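Local coordinates for hydrolase (Burkholderia cenocepacia, PDB 4QKU), which probably hydrolyses fumarylacetoacetate to fumarate and acetoacetate in a metal-dependent reaction, the last step of phenylalanine and tyrosine breakdown, at residues Val324-Glu329 and Gly402-Ile407; Ala92-Gly97 and Gly226-Lys231. All coordinates share one frame; numbering follows the deposited sequence.

Contact 1: Val324-Glu329 and Gly402-Ile407; sequences VTLRAE and GSRTFI
The guanidinium group of Arg-404 is the flat group of this contact, and Ala-328 and Leu-326 both approach it obliquely. The methyl of Ala-328 comes nearest, its CB 3.4 Å from Arg-404 NH2, while Leu-326 offers its CD2. Nearly in the guanidinium plane lies Ser-403 O, which accepts a hydrogen bond from Arg-404 NH1 at 3.0 Å; the donor stands above the plane of that carbonyl, 50° out of it. The salt bridge from NE to Asp-411 and the bond from NH1 to Ser-403 O help to fix the rotation of the group. Its aliphatic part works separately: Arg-404 CG packs on Leu-326 CD1 at 4.1 Å, the two side chains crossing at about a right angle. A bend at chi2 (-70°) takes the chain from this apolar touch to the polar end. Arginine suits the place because its methylenes pack on leucine while its guanidinium end meets a carboxylate and a carbonyl; the small alanine lets NH2 come close. Strand 317-327 runs antiparallel between strands 335-341 and 412-421, and Leu-326 also rests on Leu-413 of the latter. Arg-404 belongs to a short two-stranded ribbon with 396-397, which this contact joins to the C-terminal end of strand 317-327 and the loop after it.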
loop_
_atom_site.group_PDB
_atom_site.type_symbol
_atom_site.label_atom_id
_atom_site.label_comp_id
_atom_site.label_asym_id
_atom_site.label_seq_id
_atom_site.Cartn_x
_atom_site.Cartn_y
_atom_site.Cartn_z
ATOM N N VAL B 324 -13.320 0.207 23.959
ATOM C CA VAL B 324 -12.851 -1.139 23.608
ATOM C C VAL B 324 -13.335 -2.132 24.654
ATOM O O VAL B 324 -13.230 -1.880 25.856
ATOM C CB VAL B 324 -11.313 -1.214 23.527
ATOM C CG1 VAL B 324 -10.881 -2.602 23.087
ATOM C CG2 VAL B 324 -10.767 -0.152 22.593
ATOM N N THR B 325 -13.858 -3.263 24.187
ATOM C CA THR B 325 -14.185 -4.389 25.075
ATOM C C THR B 325 -13.413 -5.646 24.691
ATOM O O THR B 325 -13.003 -5.815 23.536
ATOM C CB THR B 325 -15.691 -4.700 25.065
ATOM O OG1 THR B 325 -16.051 -5.316 23.821
ATOM C CG2 THR B 325 -16.508 -3.416 25.262
ATOM N N LEU B 326 -13.234 -6.523 25.672
ATOM C CA LEU B 326 -12.604 -7.831 25.490
ATOM C C LEU B 326 -13.497 -8.886 26.139
ATOM O O LEU B 326 -13.793 -8.784 27.319
ATOM C CB LEU B 326 -11.225 -7.846 26.165
ATOM C CG LEU B 326 -10.289 -9.044 25.938
ATOM C CD1 LEU B 326 -8.883 -8.658 26.345
ATOM C CD2 LEU B 326 -10.680 -10.288 26.717
ATOM N N ARG B 327 -13.886 -9.908 25.375
ATOM C CA ARG B 327 -14.681 -11.029 25.878
ATOM C C ARG B 327 -13.891 -12.326 25.679
ATOM O O ARG B 327 -13.600 -12.697 24.559
ATOM C CB ARG B 327 -16.026 -11.112 25.125
ATOM C CG ARG B 327 -17.032 -12.125 25.667
ATOM C CD ARG B 327 -18.191 -12.387 24.701
ATOM N NE ARG B 327 -19.023 -11.199 24.501
ATOM C CZ ARG B 327 -20.123 -10.853 25.205
ATOM N NH1 ARG B 327 -20.600 -11.603 26.200
ATOM N NH2 ARG B 327 -20.767 -9.716 24.915
ATOM N N ALA B 328 -13.561 -13.011 26.774
ATOM C CA ALA B 328 -12.950 -14.340 26.700
ATOM C C ALA B 328 -13.911 -15.303 26.056
ATOM O O ALA B 328 -15.121 -15.084 26.063
ATOM C CB ALA B 328 -12.559 -14.837 28.085
ATOM N N GLU B 329 -13.374 -16.354 25.463
ATOM C CA GLU B 329 -14.208 -17.345 24.838
ATOM C C GLU B 329 -15.207 -17.913 25.855
ATOM O O GLU B 329 -14.819 -18.372 26.932
ATOM C CB GLU B 329 -13.347 -18.461 24.278
ATOM C CG GLU B 329 -14.121 -19.535 23.522
ATOM C CD GLU B 329 -13.212 -20.298 22.581
ATOM O OE1 GLU B 329 -12.155 -20.810 23.058
ATOM O OE2 GLU B 329 -13.526 -20.350 21.366
ATOM N N GLY B 402 -11.059 -13.642 36.064
ATOM C CA GLY B 402 -9.926 -13.854 35.195
ATOM C C GLY B 402 -9.234 -12.551 34.926
ATOM O O GLY B 402 -9.666 -11.507 35.388
ATOM N N SER B 403 -8.145 -12.617 34.179
ATOM C CA SER B 403 -7.348 -11.440 33.910
ATOM C C SER B 403 -6.553 -11.620 32.614
ATOM O O SER B 403 -6.377 -12.733 32.124
ATOM C CB SER B 403 -6.417 -11.151 35.105
ATOM O OG SER B 403 -5.277 -11.996 35.099
ATOM N N ARG B 404 -6.050 -10.507 32.099
ATOM C CA ARG B 404 -5.285 -10.479 30.874
ATOM C C ARG B 404 -4.108 -9.529 30.982
ATOM O O ARG B 404 -4.199 -8.474 31.635
ATOM C CB ARG B 404 -6.158 -9.992 29.716
ATOM C CG ARG B 404 -7.162 -11.006 29.203
ATOM C CD ARG B 404 -6.507 -12.184 28.448
ATOM N NE ARG B 404 -7.543 -13.087 27.943
ATOM C CZ ARG B 404 -8.208 -13.976 28.687
ATOM N NH1 ARG B 404 -7.928 -14.148 29.984
ATOM N NH2 ARG B 404 -9.166 -14.706 28.136
ATOM N N THR B 405 -3.003 -9.907 30.328
ATOM C CA THR B 405 -1.995 -8.945 29.875
ATOM C C THR B 405 -2.237 -8.711 28.382
ATOM O O THR B 405 -2.833 -7.716 28.013
ATOM C CB THR B 405 -0.552 -9.423 30.131
ATOM O OG1 THR B 405 -0.390 -10.741 29.604
ATOM C CG2 THR B 405 -0.260 -9.447 31.621
ATOM N N PHE B 406 -1.799 -9.630 27.534
ATOM C CA PHE B 406 -2.091 -9.526 26.108
ATOM C C PHE B 406 -3.200 -10.477 25.695
ATOM O O PHE B 406 -3.653 -11.283 26.501
ATOM C CB PHE B 406 -0.811 -9.715 25.301
ATOM C CG PHE B 406 0.145 -8.586 25.470
ATOM C CD1 PHE B 406 0.021 -7.439 24.708
ATOM C CD2 PHE B 406 1.141 -8.654 26.433
ATOM C CE1 PHE B 406 0.883 -6.376 24.875
ATOM C CE2 PHE B 406 2.008 -7.594 26.611
ATOM C CZ PHE B 406 1.879 -6.449 25.829
ATOM N N ILE B 407 -3.637 -10.395 24.443
ATOM C CA ILE B 407 -4.799 -11.155 23.993
ATOM C C ILE B 407 -4.502 -12.652 23.907
ATOM O O ILE B 407 -3.427 -13.081 23.449
ATOM C CB ILE B 407 -5.286 -10.690 22.612
ATOM C CG1 ILE B 407 -5.617 -9.200 22.618
ATOM C CG2 ILE B 407 -6.526 -11.429 22.190
ATOM C CD1 ILE B 407 -5.552 -8.604 21.223
#

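Contact 2: Ala92-Gly97 and Gly226-Lys231; sequences AFIALG and GFIVGK
Ile-94 reaches from its short helix to the end of strand 219-229, and its two branches divide the work between Gly-230 and Ile-228. CB itself stays back, 4.9 Å from Gly-230 O. From it CG2 points at the loop that follows the strand. Set anti to the backbone N, this methyl is turned out from the helix and meets Gly-230 CA at 3.5 Å. Val-229 O is a looser neighbour of Ile-94 CG2, at 4.2 Å. The other branch leaves through CG1, beside the backbone N (chi1 -66°), and ends in CD1, which meets Ile-228 CG2 at 4.5 Å, a light apolar touch. The end of Ile-228 turns away from the helix, and this side chain packs on Leu-368. A beta-branched residue suits position 94 because its two arms serve the last part of the strand and the loop just after it. With no side chain at Gly-230, the methyl lies directly against its CA.

Gly-97 N bonds to Ile-94 O, which also accepts from Trp-101 NE1, and Gly-97 has the positive phi (95°) that glycine adopts readily; it is also the N-cap of helix 98-111. A water placed between Ala-95 O and Gly-230 O is doubtful as a bridge, for one of its distances is implausibly short.

Phe-249, Val-142 and Val-365 also touch Ile-94, completing a buried apolar seam. It packs the N-terminal part against the hydrolase part of a protein of the FAH family, probably a fumarylacetoacetase: a helix of the former sits against the end of a central strand of the latter. That strand also carries Glu-222 and Glu-224, predicted calcium ligands.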
loop_
_atom_site.group_PDB
_atom_site.type_symbol
_atom_site.label_atom_id
_atom_site.label_comp_id
_atom_site.label_asym_id
_atom_site.label_seq_id
_atom_site.Cartn_x
_atom_site.Cartn_y
_atom_site.Cartn_z
ATOM N N ALA B 92 -16.792 3.559 -6.823
ATOM C CA ALA B 92 -17.376 4.237 -7.983
ATOM C C ALA B 92 -18.375 5.281 -7.547
ATOM O O ALA B 92 -18.364 6.407 -8.046
ATOM C CB ALA B 92 -18.037 3.247 -8.931
ATOM N N PHE B 93 -19.204 4.937 -6.578
ATOM C CA PHE B 93 -20.101 5.914 -6.032
ATOM C C PHE B 93 -19.313 7.081 -5.443
ATOM O O PHE B 93 -19.607 8.235 -5.733
ATOM C CB PHE B 93 -21.016 5.291 -4.979
ATOM C CG PHE B 93 -21.784 6.309 -4.182
ATOM C CD1 PHE B 93 -22.847 6.982 -4.743
ATOM C CD2 PHE B 93 -21.434 6.602 -2.868
ATOM C CE1 PHE B 93 -23.559 7.909 -4.009
ATOM C CE2 PHE B 93 -22.143 7.536 -2.132
ATOM C CZ PHE B 93 -23.201 8.193 -2.706
ATOM N N ILE B 94 -18.325 6.789 -4.601
ATOM C CA ILE B 94 -17.578 7.853 -3.929
ATOM C C ILE B 94 -16.939 8.773 -4.946
ATOM O O ILE B 94 -16.998 9.992 -4.829
ATOM C CB ILE B 94 -16.535 7.285 -2.952
ATOM C CG1 ILE B 94 -17.240 6.562 -1.794
ATOM C CG2 ILE B 94 -15.699 8.412 -2.368
ATOM C CD1 ILE B 94 -16.370 5.581 -1.049
ATOM N N ALA B 95 -16.355 8.178 -5.969
ATOM C CA ALA B 95 -15.682 8.945 -7.016
ATOM C C ALA B 95 -16.578 10.035 -7.611
ATOM O O ALA B 95 -16.078 11.071 -8.040
ATOM C CB ALA B 95 -15.150 8.010 -8.116
ATOM N N LEU B 96 -17.889 9.820 -7.627
ATOM C CA LEU B 96 -18.813 10.829 -8.165
ATOM C C LEU B 96 -18.731 12.190 -7.465
ATOM O O LEU B 96 -19.245 13.173 -7.989
ATOM C CB LEU B 96 -20.252 10.337 -8.093
ATOM C CG LEU B 96 -20.588 9.123 -8.949
ATOM C CD1 LEU B 96 -21.973 8.615 -8.610
ATOM C CD2 LEU B 96 -20.455 9.445 -10.447
ATOM N N GLY B 97 -18.157 12.253 -6.258
ATOM C CA GLY B 97 -17.939 13.534 -5.583
ATOM C C GLY B 97 -18.999 13.966 -4.587
ATOM O O GLY B 97 -20.081 13.379 -4.464
ATOM N N GLY B 226 -10.084 5.597 11.150
ATOM C CA GLY B 226 -9.460 5.812 9.872
ATOM C C GLY B 226 -10.422 6.545 9.005
ATOM O O GLY B 226 -11.624 6.342 9.110
ATOM N N PHE B 227 -9.909 7.425 8.158
ATOM C CA PHE B 227 -10.798 8.087 7.233
ATOM C C PHE B 227 -10.601 7.555 5.806
ATOM O O PHE B 227 -9.537 7.061 5.453
ATOM C CB PHE B 227 -10.741 9.626 7.361
ATOM C CG PHE B 227 -9.400 10.249 7.063
ATOM C CD1 PHE B 227 -9.056 10.581 5.765
ATOM C CD2 PHE B 227 -8.517 10.571 8.096
ATOM C CE1 PHE B 227 -7.842 11.189 5.480
ATOM C CE2 PHE B 227 -7.303 11.179 7.828
ATOM C CZ PHE B 227 -6.959 11.484 6.511
ATOM N N ILE B 228 -11.672 7.638 5.027
ATOM C CA ILE B 228 -11.698 7.199 3.668
ATOM C C ILE B 228 -11.625 8.427 2.774
ATOM O O ILE B 228 -12.427 9.350 2.875
ATOM C CB ILE B 228 -13.015 6.476 3.378
ATOM C CG1 ILE B 228 -13.262 5.331 4.388
ATOM C CG2 ILE B 228 -13.066 5.973 1.948
ATOM C CD1 ILE B 228 -12.140 4.337 4.521
ATOM N N VAL B 229 -10.674 8.419 1.856
ATOM C CA VAL B 229 -10.515 9.521 0.924
ATOM C C VAL B 229 -11.617 9.473 -0.130
ATOM O O VAL B 229 -11.878 8.416 -0.727
ATOM C CB VAL B 229 -9.142 9.450 0.256
ATOM C CG1 VAL B 229 -9.083 10.382 -0.929
ATOM C CG2 VAL B 229 -8.049 9.762 1.278
ATOM N N GLY B 230 -12.250 10.627 -0.359
ATOM C CA GLY B 230 -13.339 10.740 -1.323
ATOM C C GLY B 230 -13.020 11.416 -2.642
ATOM O O GLY B 230 -13.761 11.228 -3.619
ATOM N N LYS B 231 -11.936 12.199 -2.667
ATOM C CA LYS B 231 -11.387 12.800 -3.910
ATOM C C LYS B 231 -9.888 12.740 -3.759
ATOM O O LYS B 231 -9.323 13.160 -2.749
ATOM C CB LYS B 231 -11.848 14.271 -4.173
HETATM O O HOH W 1 -14.129 12.483 -5.786
#

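From the N terminus the chain first passes the helix of contact 2, then travels 128 residues before strand 219-229 returns to it and closes that loop. Only afterwards does contact 1 open, at the end of strand 317-327, to be closed 72 residues later by segment 402-407. The two loops therefore follow in series, neither enclosing nor crossing the other. The centres of contact 1 and contact 2 are about 35 Å apart, on opposite sides of the chain's centre. Contact 2 joins N-terminal and C-terminal parts, whereas contact 1 works within the C-terminal part. Strand 219-229 links them spatially: its end lies in contact 2, while Ile-221, near its start, touches Val-324 and Ile-407.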